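Local coordinates for protein putative cytochrome P450 120 (Synechocystis sp., PDB 2VE3) that probably acts as a heme-dependent monooxygenase of the cytochrome P450 family and binds retinoic acid, at residues I57-F67 with C329-P337; L259-C267 with E400-I409. All coordinates share one frame; numbering follows the deposited sequence.

How the contacts relate
Contact 1 and contact 2 lie on opposite sides of the chain's centre. Their own centres are 34 Å apart, and their nearest atoms are about 17 Å apart, so they do not touch. Along the chain their segments alternate: 259-267 falls between the two halves of contact 1. Contact 2 is the one beside the heme. There the side chain of Leu259 is about 4 Å from the cofactor and about 9 Å from that of Cys391, the probable axial ligand of the iron. Contact 1 is more peripheral. The side chain of Ile59 stays about 11 Å from both heme and retinoic acid, although neighbouring Phe58 touches the retinoic acid.

Contact 1: I57-F67 with C329-P337; sequences IFISGALANRF and CQFQGFHFP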
ATOM      1  N   ILE A  57     -18.074   1.033  12.220  1.00 21.20           N
ATOM      2  CA  ILE A  57     -18.524  -0.340  11.967  1.00 21.06           C
ATOM      3  C   ILE A  57     -17.506  -1.027  11.062  1.00 21.11           C
ATOM      4  O   ILE A  57     -17.207  -0.533   9.985  1.00 21.02           O
ATOM      5  CB  ILE A  57     -19.950  -0.380  11.332  1.00 20.92           C
ATOM      6  CG1 ILE A  57     -20.950   0.371  12.222  1.00 20.87           C
ATOM      7  CG2 ILE A  57     -20.407  -1.828  11.091  1.00 21.57           C
ATOM      8  CD1 ILE A  57     -22.397   0.354  11.729  1.00 20.79           C
ATOM      9  N   PHE A  58     -16.951  -2.141  11.530  1.00 21.43           N
ATOM     10  CA  PHE A  58     -16.039  -2.956  10.729  1.00 21.83           C
ATOM     11  C   PHE A  58     -16.806  -4.066   9.987  1.00 22.19           C
ATOM     12  O   PHE A  58     -17.544  -4.846  10.596  1.00 21.95           O
ATOM     13  CB  PHE A  58     -14.967  -3.586  11.619  1.00 21.96           C
ATOM     14  CG  PHE A  58     -13.800  -2.666  11.959  1.00 22.80           C
ATOM     15  CD1 PHE A  58     -12.494  -3.081  11.726  1.00 22.03           C
ATOM     16  CD2 PHE A  58     -14.005  -1.419  12.547  1.00 22.21           C
ATOM     17  CE1 PHE A  58     -11.405  -2.261  12.049  1.00 21.69           C
ATOM     18  CE2 PHE A  58     -12.925  -0.598  12.875  1.00 22.90           C
ATOM     19  CZ  PHE A  58     -11.629  -1.024  12.629  1.00 22.18           C
ATOM     20  N   ILE A  59     -16.604  -4.126   8.674  1.00 22.38           N
ATOM     21  CA  ILE A  59     -17.186  -5.148   7.807  1.00 22.50           C
ATOM     22  C   ILE A  59     -16.085  -5.800   6.969  1.00 22.34           C
ATOM     23  O   ILE A  59     -14.985  -5.231   6.829  1.00 22.16           O
ATOM     24  CB  ILE A  59     -18.248  -4.546   6.850  1.00 22.76           C
ATOM     25  CG1 ILE A  59     -17.617  -3.491   5.909  1.00 23.29           C
ATOM     26  CG2 ILE A  59     -19.429  -4.005   7.644  1.00 23.69           C
ATOM     27  CD1 ILE A  59     -18.538  -2.954   4.813  1.00 22.16           C
ATOM     28  N   SER A  60     -16.378  -6.986   6.427  1.00 21.67           N
ATOM     29  CA  SER A  60     -15.475  -7.684   5.479  1.00 21.33           C
ATOM     30  C   SER A  60     -16.183  -8.746   4.608  1.00 21.05           C
ATOM     31  O   SER A  60     -17.354  -9.056   4.804  1.00 20.24           O
ATOM     32  CB  SER A  60     -14.281  -8.306   6.218  1.00 21.06           C
ATOM     33  OG  SER A  60     -14.711  -9.342   7.075  1.00 21.92           O
ATOM     34  N   GLY A  61     -15.457  -9.306   3.644  1.00 21.33           N
ATOM     35  CA  GLY A  61     -16.038 -10.289   2.743  1.00 21.15           C
ATOM     36  C   GLY A  61     -16.606  -9.659   1.492  1.00 21.35           C
ATOM     37  O   GLY A  61     -16.838  -8.447   1.443  1.00 21.09           O
ATOM     38  N   ALA A  62     -16.839 -10.500   0.480  1.00 21.46           N
ATOM     39  CA  ALA A  62     -17.278 -10.053  -0.843  1.00 21.83           C
ATOM     40  C   ALA A  62     -18.535  -9.163  -0.802  1.00 22.03           C
ATOM     41  O   ALA A  62     -18.587  -8.104  -1.426  1.00 22.34           O
ATOM     42  CB  ALA A  62     -17.496 -11.256  -1.759  1.00 21.73           C
ATOM     43  N   LEU A  63     -19.538  -9.593  -0.054  1.00 22.27           N
ATOM     44  CA  LEU A  63     -20.823  -8.899  -0.044  1.00 22.23           C
ATOM     45  C   LEU A  63     -20.769  -7.545   0.640  1.00 22.05           C
ATOM     46  O   LEU A  63     -21.392  -6.597   0.173  1.00 22.11           O
ATOM     47  CB  LEU A  63     -21.919  -9.768   0.577  1.00 22.55           C
ATOM     48  CG  LEU A  63     -22.418 -11.010  -0.177  1.00 22.77           C
ATOM     49  CD1 LEU A  63     -23.848 -11.240   0.205  1.00 24.03           C
ATOM     50  CD2 LEU A  63     -22.316 -10.880  -1.690  1.00 23.64           C
ATOM     51  N   ALA A  64     -20.032  -7.464   1.746  1.00 22.32           N
ATOM     52  CA  ALA A  64     -19.824  -6.201   2.446  1.00 22.40           C
ATOM     53  C   ALA A  64     -19.001  -5.234   1.582  1.00 22.63           C
ATOM     54  O   ALA A  64     -19.260  -4.022   1.578  1.00 22.52           O
ATOM     55  CB  ALA A  64     -19.159  -6.436   3.785  1.00 22.08           C
ATOM     56  N   ASN A  65     -18.042  -5.785   0.833  1.00 23.07           N
ATOM     57  CA  ASN A  65     -17.233  -5.008  -0.111  1.00 23.84           C
ATOM     58  C   ASN A  65     -18.060  -4.521  -1.292  1.00 24.59           C
ATOM     59  O   ASN A  65     -17.850  -3.422  -1.795  1.00 24.18           O
ATOM     60  CB  ASN A  65     -16.022  -5.807  -0.618  1.00 23.96           C
ATOM     61  CG  ASN A  65     -14.999  -6.069   0.463  1.00 23.42           C
ATOM     62  OD1 ASN A  65     -15.013  -5.432   1.513  1.00 24.64           O
ATOM     63  ND2 ASN A  65     -14.126  -7.033   0.227  1.00 24.51           N
ATOM     64  N   ARG A  66     -18.991  -5.361  -1.733  1.00 25.33           N
ATOM     65  CA  ARG A  66     -19.945  -5.005  -2.778  1.00 26.40           C
ATOM     66  C   ARG A  66     -20.799  -3.812  -2.330  1.00 25.59           C
ATOM     67  O   ARG A  66     -20.864  -2.800  -3.000  1.00 25.66           O
ATOM     68  CB  ARG A  66     -20.810  -6.237  -3.122  1.00 26.21           C
ATOM     69  CG  ARG A  66     -21.753  -6.062  -4.303  1.00 28.48           C
ATOM     70  CD  ARG A  66     -22.664  -7.277  -4.489  1.00 29.32           C
ATOM     71  NE  ARG A  66     -21.963  -8.449  -5.039  1.00 35.06           N
ATOM     72  CZ  ARG A  66     -22.509  -9.662  -5.176  1.00 37.07           C
ATOM     73  NH1 ARG A  66     -23.774  -9.886  -4.809  1.00 38.28           N
ATOM     74  NH2 ARG A  66     -21.793 -10.657  -5.689  1.00 37.57           N
ATOM     75  N   PHE A  67     -21.437  -3.954  -1.174  1.00 26.12           N
ATOM     76  CA  PHE A  67     -22.200  -2.896  -0.506  1.00 25.98           C
ATOM     77  C   PHE A  67     -21.459  -1.539  -0.450  1.00 26.12           C
ATOM     78  O   PHE A  67     -22.004  -0.481  -0.836  1.00 24.77           O
ATOM     79  CB  PHE A  67     -22.586  -3.426   0.896  1.00 26.48           C
ATOM     80  CG  PHE A  67     -23.034  -2.373   1.878  1.00 27.32           C
ATOM     81  CD1 PHE A  67     -24.234  -1.683   1.702  1.00 29.44           C
ATOM     82  CD2 PHE A  67     -22.269  -2.099   3.003  1.00 28.94           C
ATOM     83  CE1 PHE A  67     -24.648  -0.711   2.621  1.00 29.47           C
ATOM     84  CE2 PHE A  67     -22.677  -1.129   3.930  1.00 29.97           C
ATOM     85  CZ  PHE A  67     -23.872  -0.435   3.734  1.00 28.58           C
ATOM     86  N   CYS A 329     -28.222   3.953   6.385  1.00 38.04           N
ATOM     87  CA  CYS A 329     -28.217   2.696   5.624  1.00 37.81           C
ATOM     88  C   CYS A 329     -28.527   1.478   6.485  1.00 36.78           C
ATOM     89  O   CYS A 329     -28.503   1.555   7.706  1.00 36.67           O
ATOM     90  CB  CYS A 329     -26.865   2.504   4.913  1.00 38.04           C
ATOM     91  SG  CYS A 329     -26.765   3.233   3.257  1.00 41.75           S
ATOM     92  N   GLN A 330     -28.821   0.357   5.831  1.00 35.89           N
ATOM     93  CA  GLN A 330     -28.901  -0.932   6.514  1.00 35.41           C
ATOM     94  C   GLN A 330     -28.118  -1.996   5.747  1.00 34.12           C
ATOM     95  O   GLN A 330     -28.042  -1.959   4.523  1.00 34.09           O
ATOM     96  CB  GLN A 330     -30.354  -1.381   6.722  1.00 35.35           C
ATOM     97  CG  GLN A 330     -31.166  -1.618   5.432  1.00 36.26           C
ATOM     98  CD  GLN A 330     -32.384  -2.509   5.654  1.00 36.61           C
ATOM     99  OE1 GLN A 330     -32.257  -3.718   5.883  1.00 37.78           O
ATOM    100  NE2 GLN A 330     -33.570  -1.912   5.599  1.00 37.37           N
ATOM    101  N   PHE A 331     -27.538  -2.943   6.471  1.00 33.01           N
ATOM    102  CA  PHE A 331     -26.806  -4.032   5.831  1.00 31.62           C
ATOM    103  C   PHE A 331     -26.907  -5.269   6.685  1.00 30.96           C
ATOM    104  O   PHE A 331     -26.656  -5.219   7.886  1.00 31.14           O
ATOM    105  CB  PHE A 331     -25.335  -3.661   5.550  1.00 30.98           C
ATOM    106  CG  PHE A 331     -24.517  -4.796   4.969  1.00 30.25           C
ATOM    107  CD1 PHE A 331     -24.835  -5.336   3.714  1.00 29.53           C
ATOM    108  CD2 PHE A 331     -23.436  -5.324   5.671  1.00 28.23           C
ATOM    109  CE1 PHE A 331     -24.094  -6.401   3.179  1.00 28.54           C
ATOM    110  CE2 PHE A 331     -22.679  -6.386   5.137  1.00 27.98           C
ATOM    111  CZ  PHE A 331     -23.017  -6.925   3.890  1.00 27.64           C
ATOM    112  N   GLN A 332     -27.283  -6.376   6.050  1.00 30.49           N
ATOM    113  CA  GLN A 332     -27.514  -7.648   6.733  1.00 30.11           C
ATOM    114  C   GLN A 332     -28.181  -7.482   8.099  1.00 29.43           C
ATOM    115  O   GLN A 332     -27.702  -8.007   9.108  1.00 29.78           O
ATOM    116  CB  GLN A 332     -26.223  -8.479   6.798  1.00 30.18           C
ATOM    117  CG  GLN A 332     -26.041  -9.353   5.557  1.00 31.27           C
ATOM    118  CD  GLN A 332     -24.617  -9.827   5.322  1.00 33.01           C
ATOM    119  OE1 GLN A 332     -24.286 -10.294   4.224  1.00 33.29           O
ATOM    120  NE2 GLN A 332     -23.768  -9.718   6.340  1.00 33.65           N
ATOM    121  N   GLY A 333     -29.280  -6.732   8.115  1.00 28.63           N
ATOM    122  CA  GLY A 333     -30.100  -6.576   9.305  1.00 28.43           C
ATOM    123  C   GLY A 333     -29.694  -5.524  10.323  1.00 28.54           C
ATOM    124  O   GLY A 333     -30.343  -5.397  11.366  1.00 28.54           O
ATOM    125  N   PHE A 334     -28.628  -4.776  10.047  1.00 28.46           N
ATOM    126  CA  PHE A 334     -28.189  -3.713  10.970  1.00 28.34           C
ATOM    127  C   PHE A 334     -28.410  -2.299  10.433  1.00 28.24           C
ATOM    128  O   PHE A 334     -28.288  -2.054   9.240  1.00 28.18           O
ATOM    129  CB  PHE A 334     -26.714  -3.884  11.340  1.00 28.28           C
ATOM    130  CG  PHE A 334     -26.431  -5.097  12.173  1.00 27.90           C
ATOM    131  CD1 PHE A 334     -26.861  -5.168  13.495  1.00 27.86           C
ATOM    132  CD2 PHE A 334     -25.723  -6.168  11.638  1.00 27.67           C
ATOM    133  CE1 PHE A 334     -26.586  -6.287  14.271  1.00 28.65           C
ATOM    134  CE2 PHE A 334     -25.447  -7.290  12.397  1.00 28.29           C
ATOM    135  CZ  PHE A 334     -25.875  -7.354  13.719  1.00 28.41           C
ATOM    136  N   HIS A 335     -28.747  -1.381  11.333  1.00 28.58           N
ATOM    137  CA  HIS A 335     -28.779   0.042  11.021  1.00 28.27           C
ATOM    138  C   HIS A 335     -27.334   0.553  10.965  1.00 28.10           C
ATOM    139  O   HIS A 335     -26.584   0.392  11.923  1.00 28.16           O
ATOM    140  CB  HIS A 335     -29.594   0.778  12.094  1.00 28.35           C
ATOM    141  CG  HIS A 335     -29.694   2.256  11.889  1.00 28.14           C
ATOM    142  ND1 HIS A 335     -29.723   3.146  12.942  1.00 28.70           N
ATOM    143  CD2 HIS A 335     -29.779   3.004  10.763  1.00 28.25           C
ATOM    144  CE1 HIS A 335     -29.818   4.378  12.474  1.00 28.16           C
ATOM    145  NE2 HIS A 335     -29.846   4.321  11.155  1.00 26.73           N
ATOM    146  N   PHE A 336     -26.937   1.089   9.809  1.00 27.81           N
ATOM    147  CA  PHE A 336     -25.656   1.784   9.638  1.00 27.41           C
ATOM    148  C   PHE A 336     -25.979   3.284   9.682  1.00 26.83           C
ATOM    149  O   PHE A 336     -26.383   3.864   8.670  1.00 26.81           O
ATOM    150  CB  PHE A 336     -24.988   1.406   8.297  1.00 27.24           C
ATOM    151  CG  PHE A 336     -24.250   0.077   8.311  1.00 27.48           C
ATOM    152  CD1 PHE A 336     -22.913   0.009   7.935  1.00 27.22           C
ATOM    153  CD2 PHE A 336     -24.898  -1.108   8.678  1.00 28.64           C
ATOM    154  CE1 PHE A 336     -22.227  -1.217   7.926  1.00 28.02           C
ATOM    155  CE2 PHE A 336     -24.221  -2.328   8.683  1.00 28.75           C
ATOM    156  CZ  PHE A 336     -22.888  -2.384   8.295  1.00 28.45           C
ATOM    157  N   PRO A 337     -25.843   3.907  10.866  1.00 26.69           N
ATOM    158  CA  PRO A 337     -26.318   5.287  11.074  1.00 26.78           C
ATOM    159  C   PRO A 337     -25.519   6.374  10.352  1.00 27.32           C
ATOM    160  O   PRO A 337     -24.287   6.338  10.310  1.00 27.20           O
ATOM    161  CB  PRO A 337     -26.223   5.464  12.591  1.00 26.93           C
ATOM    162  CG  PRO A 337     -26.035   4.040  13.154  1.00 26.23           C
ATOM    163  CD  PRO A 337     -25.277   3.334  12.098  1.00 26.13           C
TER
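The rings of Phe67 and Phe331 form an offset stack. Their planes are almost parallel, at 8°, and the centroids are 4.8 Å apart. The offset places CB of Phe331 over the centre of the Phe67 ring, a CH-pi contact. On its other face Phe331 carries CB of Gln332, so its ring is layered between the two residues. The outer end of the Phe331 ring runs on to the helix backbone, where its CZ is 3.6 Å from CA of Ala64. Its CE2 meets CB of the same alanine at 3.8 Å.

Phe67 also turns an edge toward the face of Phe336, with the planes at 76°. CE2 of Phe67 is 4.0 Å from CE1 of Phe336. The opposite face of Phe336 receives CD1 of Ile57, 3.9 Å from the ring centroid. Ile59 comes in at the edge, its CG2 3.9 Å from CZ of Phe336. Phe336 is thus held on both faces and along one edge, within a cluster of three phenylalanines.

The backbone sets these groups in place. Phe67 has CG opposite the backbone N (chi1 164°), which sends its ring off the helix and across to Phe331. Phe331 and Phe336 project from a two-stranded hairpin, closed by a type I' turn from Phe331 to Phe334. No hydrogen bond joins the two segments, so side-chain packing carries the contact.

Strand 54-59 pairs with strand 341-345 in the mixed sheet, and Ile59 and Phe336 both touch Val342 there. Phe67 has a further edge-to-face partner in Phe76. The hairpin 329-336 therefore packs against both the sheet and helix 62-68, in the beta-rich region of the P450 fold.

Contact 2: L259-C267 with E400-I409; sequences LTSALSSFC and EMKLFATRLI
Close to where Phe266 meets Ala405, the carbonyl O of Lys402 is gripped twice by Thr406. The backbone N and OG1 of Thr406 reach it from opposite faces of its plane. OG1 of Thr406 donates at 2.9 Å to this O of Lys402, from above the carbonyl plane and not along a lone pair. This bond ties one helix to itself. Between segments 259-267 and 400-409 there is no hydrogen bond, and the fit is made by apolar groups.

Phe266 is a knob in a hole formed by Phe404, Ala405, Leu408 and Ile409. Its CG stands opposite the backbone N (chi1 176°), which carries the ring across to the other helix. CZ of Phe266 is 3.5 Å from CB of Ala405. The same CZ is 3.8 Å from CD1 of Ile409, which lies near the ring plane. A serine at this position would probably leave that hole unfilled and take away the neighbour on which Ala405 and Ile409 rest.

Phe404 points back at helix 241-272, between Leu263 and Cys267. Leu263 places CD1 over one face of its ring, 4.1 Å from CG of Phe404. Cys267 meets the ring at its edge, with SG 3.7 Å from CE2 of Phe404. Toward the N-terminal ends of both segments, CD2 of Leu263 lies 3.8 Å from CA of Met401. The Met401 chain runs extended as far as its sulfur, and SD lies 3.7 Å from CB of Ala262. Leu259 lays CD2 against CB of Glu400 and CG of Met401.

The axes of 259-267 and 400-409 run at 33° to each other and approach to 10.5 Å. Leu259 and Met401 both touch the heme. The pair is the meeting of the long central helix 241-272 with the L helix (394-411), part of the heme-binding core of cytochromes P450.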
ATOM      1  N   LEU A 259       5.081  -0.802  -1.031  1.00 13.32           N
ATOM      2  CA  LEU A 259       6.024  -1.695  -1.696  1.00 14.53           C
ATOM      3  C   LEU A 259       7.019  -2.329  -0.754  1.00 15.26           C
ATOM      4  O   LEU A 259       7.444  -3.448  -0.982  1.00 16.36           O
ATOM      5  CB  LEU A 259       6.710  -1.009  -2.883  1.00 13.94           C
ATOM      6  CG  LEU A 259       5.778  -1.286  -4.059  1.00 15.06           C
ATOM      7  CD1 LEU A 259       5.449  -0.041  -4.842  1.00 16.76           C
ATOM      8  CD2 LEU A 259       6.302  -2.459  -4.927  1.00 16.01           C
ATOM      9  N   THR A 260       7.403  -1.614   0.301  1.00 16.92           N
ATOM     10  CA  THR A 260       8.189  -2.219   1.380  1.00 17.68           C
ATOM     11  C   THR A 260       7.514  -3.480   1.952  1.00 17.26           C
ATOM     12  O   THR A 260       8.139  -4.517   2.078  1.00 17.50           O
ATOM     13  CB  THR A 260       8.428  -1.216   2.497  1.00 18.15           C
ATOM     14  OG1 THR A 260       9.376  -0.230   2.047  1.00 19.84           O
ATOM     15  CG2 THR A 260       8.971  -1.923   3.706  1.00 18.53           C
ATOM     16  N   SER A 261       6.239  -3.367   2.298  1.00 17.44           N
ATOM     17  CA  SER A 261       5.444  -4.504   2.757  1.00 17.42           C
ATOM     18  C   SER A 261       5.322  -5.636   1.696  1.00 17.25           C
ATOM     19  O   SER A 261       5.640  -6.796   1.988  1.00 17.13           O
ATOM     20  CB  SER A 261       4.078  -4.028   3.252  1.00 17.29           C
ATOM     21  OG  SER A 261       3.330  -5.100   3.782  1.00 19.18           O
ATOM     22  N   ALA A 262       4.898  -5.300   0.472  1.00 16.27           N
ATOM     23  CA  ALA A 262       4.697  -6.318  -0.564  1.00 15.51           C
ATOM     24  C   ALA A 262       5.974  -7.133  -0.811  1.00 15.24           C
ATOM     25  O   ALA A 262       5.913  -8.356  -0.934  1.00 14.38           O
ATOM     26  CB  ALA A 262       4.173  -5.701  -1.864  1.00 14.93           C
ATOM     27  N   LEU A 263       7.124  -6.454  -0.856  1.00 15.16           N
ATOM     28  CA  LEU A 263       8.398  -7.129  -1.174  1.00 15.07           C
ATOM     29  C   LEU A 263       8.997  -7.896  -0.012  1.00 14.96           C
ATOM     30  O   LEU A 263       9.643  -8.907  -0.259  1.00 15.23           O
ATOM     31  CB  LEU A 263       9.448  -6.164  -1.737  1.00 15.52           C
ATOM     32  CG  LEU A 263       9.101  -5.246  -2.913  1.00 16.13           C
ATOM     33  CD1 LEU A 263      10.363  -4.481  -3.290  1.00 15.65           C
ATOM     34  CD2 LEU A 263       8.510  -5.981  -4.124  1.00 17.06           C
ATOM     35  N   SER A 264       8.840  -7.414   1.232  1.00 14.23           N
ATOM     36  CA  SER A 264       9.200  -8.236   2.395  1.00 14.91           C
ATOM     37  C   SER A 264       8.314  -9.475   2.446  1.00 14.59           C
ATOM     38  O   SER A 264       8.808 -10.565   2.752  1.00 14.81           O
ATOM     39  CB  SER A 264       9.133  -7.491   3.738  1.00 15.05           C
ATOM     40  OG  SER A 264       7.905  -6.807   3.908  1.00 18.43           O
ATOM     41  N   SER A 265       7.023  -9.304   2.147  1.00 13.86           N
ATOM     42  CA  SER A 265       6.089 -10.440   2.064  1.00 13.71           C
ATOM     43  C   SER A 265       6.532 -11.459   1.027  1.00 13.53           C
ATOM     44  O   SER A 265       6.529 -12.643   1.316  1.00 13.38           O
ATOM     45  CB  SER A 265       4.663  -9.990   1.773  1.00 13.47           C
ATOM     46  OG  SER A 265       4.200  -9.138   2.808  1.00 13.14           O
ATOM     47  N   PHE A 266       6.908 -10.991  -0.167  1.00 13.96           N
ATOM     48  CA  PHE A 266       7.406 -11.865  -1.246  1.00 14.86           C
ATOM     49  C   PHE A 266       8.689 -12.582  -0.832  1.00 15.03           C
ATOM     50  O   PHE A 266       8.906 -13.761  -1.156  1.00 14.53           O
ATOM     51  CB  PHE A 266       7.660 -11.057  -2.533  1.00 15.08           C
ATOM     52  CG  PHE A 266       8.272 -11.865  -3.649  1.00 14.94           C
ATOM     53  CD1 PHE A 266       7.461 -12.544  -4.561  1.00 14.14           C
ATOM     54  CD2 PHE A 266       9.659 -11.969  -3.772  1.00 15.67           C
ATOM     55  CE1 PHE A 266       8.019 -13.307  -5.575  1.00 12.40           C
ATOM     56  CE2 PHE A 266      10.234 -12.754  -4.792  1.00 16.18           C
ATOM     57  CZ  PHE A 266       9.400 -13.414  -5.693  1.00 14.57           C
ATOM     58  N   CYS A 267       9.560 -11.852  -0.143  1.00 15.30           N
ATOM     59  CA  CYS A 267      10.816 -12.421   0.335  1.00 16.28           C
ATOM     60  C   CYS A 267      10.543 -13.407   1.458  1.00 16.43           C
ATOM     61  O   CYS A 267      11.192 -14.446   1.545  1.00 17.00           O
ATOM     62  CB  CYS A 267      11.768 -11.329   0.827  1.00 16.71           C
ATOM     63  SG  CYS A 267      12.379 -10.252  -0.441  1.00 16.06           S
ATOM     64  N   GLU A 400       7.014  -2.928 -10.097  1.00 19.26           N
ATOM     65  CA  GLU A 400       8.157  -3.037  -9.190  1.00 19.73           C
ATOM     66  C   GLU A 400       8.244  -4.418  -8.533  1.00 19.31           C
ATOM     67  O   GLU A 400       9.331  -4.938  -8.339  1.00 19.75           O
ATOM     68  CB  GLU A 400       8.139  -1.931  -8.121  1.00 19.58           C
ATOM     69  CG  GLU A 400       9.450  -1.834  -7.337  1.00 20.54           C
ATOM     70  CD  GLU A 400       9.533  -0.673  -6.360  1.00 20.91           C
ATOM     71  OE1 GLU A 400       8.878   0.380  -6.571  1.00 24.90           O
ATOM     72  OE2 GLU A 400      10.299  -0.812  -5.379  1.00 22.95           O
ATOM     73  N   MET A 401       7.099  -4.998  -8.197  1.00 19.82           N
ATOM     74  CA  MET A 401       7.046  -6.346  -7.639  1.00 19.91           C
ATOM     75  C   MET A 401       7.565  -7.369  -8.655  1.00 20.67           C
ATOM     76  O   MET A 401       8.348  -8.260  -8.316  1.00 20.91           O
ATOM     77  CB  MET A 401       5.615  -6.681  -7.221  1.00 19.72           C
ATOM     78  CG  MET A 401       5.139  -5.978  -5.955  1.00 18.85           C
ATOM     79  SD  MET A 401       3.504  -6.516  -5.417  1.00 20.64           S
ATOM     80  CE  MET A 401       2.442  -5.508  -6.455  1.00 22.04           C
ATOM     81  N   LYS A 402       7.140  -7.229  -9.909  1.00 21.26           N
ATOM     82  CA  LYS A 402       7.511  -8.193 -10.950  1.00 21.35           C
ATOM     83  C   LYS A 402       8.988  -8.102 -11.292  1.00 21.24           C
ATOM     84  O   LYS A 402       9.671  -9.105 -11.301  1.00 21.43           O
ATOM     85  CB  LYS A 402       6.655  -8.011 -12.198  1.00 21.34           C
ATOM     86  CG  LYS A 402       6.177  -9.315 -12.786  1.00 22.86           C
ATOM     87  CD  LYS A 402       5.695  -9.172 -14.216  1.00 23.33           C
ATOM     88  CE  LYS A 402       4.243  -8.771 -14.295  1.00 24.59           C
ATOM     89  NZ  LYS A 402       3.585  -9.370 -15.507  1.00 23.06           N
ATOM     90  N   LEU A 403       9.487  -6.898 -11.548  1.00 21.78           N
ATOM     91  CA  LEU A 403      10.929  -6.701 -11.778  1.00 21.79           C
ATOM     92  C   LEU A 403      11.788  -7.238 -10.636  1.00 21.45           C
ATOM     93  O   LEU A 403      12.739  -7.968 -10.888  1.00 21.58           O
ATOM     94  CB  LEU A 403      11.251  -5.225 -12.053  1.00 21.82           C
ATOM     95  CG  LEU A 403      12.630  -4.724 -12.520  1.00 22.20           C
ATOM     96  CD1 LEU A 403      13.341  -5.630 -13.518  1.00 22.70           C
ATOM     97  CD2 LEU A 403      12.464  -3.358 -13.130  1.00 21.78           C
ATOM     98  N   PHE A 404      11.449  -6.882  -9.396  1.00 21.32           N
ATOM     99  CA  PHE A 404      12.223  -7.321  -8.225  1.00 21.66           C
ATOM    100  C   PHE A 404      12.206  -8.843  -8.075  1.00 21.60           C
ATOM    101  O   PHE A 404      13.234  -9.463  -7.837  1.00 21.91           O
ATOM    102  CB  PHE A 404      11.685  -6.689  -6.936  1.00 21.33           C
ATOM    103  CG  PHE A 404      12.385  -7.161  -5.699  1.00 20.66           C
ATOM    104  CD1 PHE A 404      13.533  -6.523  -5.254  1.00 22.91           C
ATOM    105  CD2 PHE A 404      11.903  -8.245  -4.982  1.00 20.38           C
ATOM    106  CE1 PHE A 404      14.194  -6.957  -4.098  1.00 22.06           C
ATOM    107  CE2 PHE A 404      12.549  -8.689  -3.827  1.00 21.09           C
ATOM    108  CZ  PHE A 404      13.696  -8.040  -3.381  1.00 21.27           C
ATOM    109  N   ALA A 405      11.015  -9.417  -8.186  1.00 21.49           N
ATOM    110  CA  ALA A 405      10.823 -10.846  -8.101  1.00 21.83           C
ATOM    111  C   ALA A 405      11.713 -11.532  -9.136  1.00 22.08           C
ATOM    112  O   ALA A 405      12.377 -12.532  -8.825  1.00 22.21           O
ATOM    113  CB  ALA A 405       9.363 -11.185  -8.344  1.00 20.89           C
ATOM    114  N   THR A 406      11.741 -10.957 -10.338  1.00 21.74           N
ATOM    115  CA  THR A 406      12.467 -11.510 -11.471  1.00 22.44           C
ATOM    116  C   THR A 406      13.974 -11.466 -11.255  1.00 22.78           C
ATOM    117  O   THR A 406      14.642 -12.484 -11.343  1.00 23.33           O
ATOM    118  CB  THR A 406      12.055 -10.812 -12.807  1.00 22.48           C
ATOM    119  OG1 THR A 406      10.699 -11.145 -13.127  1.00 20.45           O
ATOM    120  CG2 THR A 406      12.956 -11.243 -13.964  1.00 22.92           C
ATOM    121  N   ARG A 407      14.506 -10.288 -10.959  1.00 23.61           N
ATOM    122  CA  ARG A 407      15.948 -10.147 -10.725  1.00 24.04           C
ATOM    123  C   ARG A 407      16.472 -10.912  -9.518  1.00 24.58           C
ATOM    124  O   ARG A 407      17.611 -11.386  -9.532  1.00 25.20           O
ATOM    125  CB  ARG A 407      16.343  -8.681 -10.622  1.00 23.84           C
ATOM    126  CG  ARG A 407      16.225  -7.925 -11.918  1.00 22.85           C
ATOM    127  CD  ARG A 407      17.057  -8.553 -13.014  1.00 24.69           C
ATOM    128  NE  ARG A 407      17.312  -7.585 -14.071  1.00 25.98           N
ATOM    129  CZ  ARG A 407      17.803  -7.870 -15.273  1.00 26.89           C
ATOM    130  NH1 ARG A 407      18.081  -9.126 -15.605  1.00 26.71           N
ATOM    131  NH2 ARG A 407      17.991  -6.883 -16.151  1.00 25.70           N
ATOM    132  N   LEU A 408      15.652 -11.022  -8.473  1.00 24.85           N
ATOM    133  CA  LEU A 408      16.054 -11.731  -7.268  1.00 24.97           C
ATOM    134  C   LEU A 408      16.122 -13.238  -7.509  1.00 25.45           C
ATOM    135  O   LEU A 408      17.097 -13.884  -7.128  1.00 24.98           O
ATOM    136  CB  LEU A 408      15.118 -11.414  -6.097  1.00 24.72           C
ATOM    137  CG  LEU A 408      15.358 -12.214  -4.804  1.00 24.72           C
ATOM    138  CD1 LEU A 408      16.727 -11.946  -4.195  1.00 22.86           C
ATOM    139  CD2 LEU A 408      14.245 -11.974  -3.781  1.00 23.63           C
ATOM    140  N   ILE A 409      15.095 -13.789  -8.146  1.00 26.13           N
ATOM    141  CA  ILE A 409      15.056 -15.228  -8.395  1.00 26.97           C
ATOM    142  C   ILE A 409      16.071 -15.681  -9.461  1.00 27.87           C
ATOM    143  O   ILE A 409      16.669 -16.749  -9.337  1.00 28.03           O
ATOM    144  CB  ILE A 409      13.605 -15.732  -8.652  1.00 27.12           C
ATOM    145  CG1 ILE A 409      12.846 -15.754  -7.322  1.00 26.35           C
ATOM    146  CG2 ILE A 409      13.604 -17.138  -9.285  1.00 27.77           C
ATOM    147  CD1 ILE A 409      11.378 -16.119  -7.410  1.00 26.48           C
TER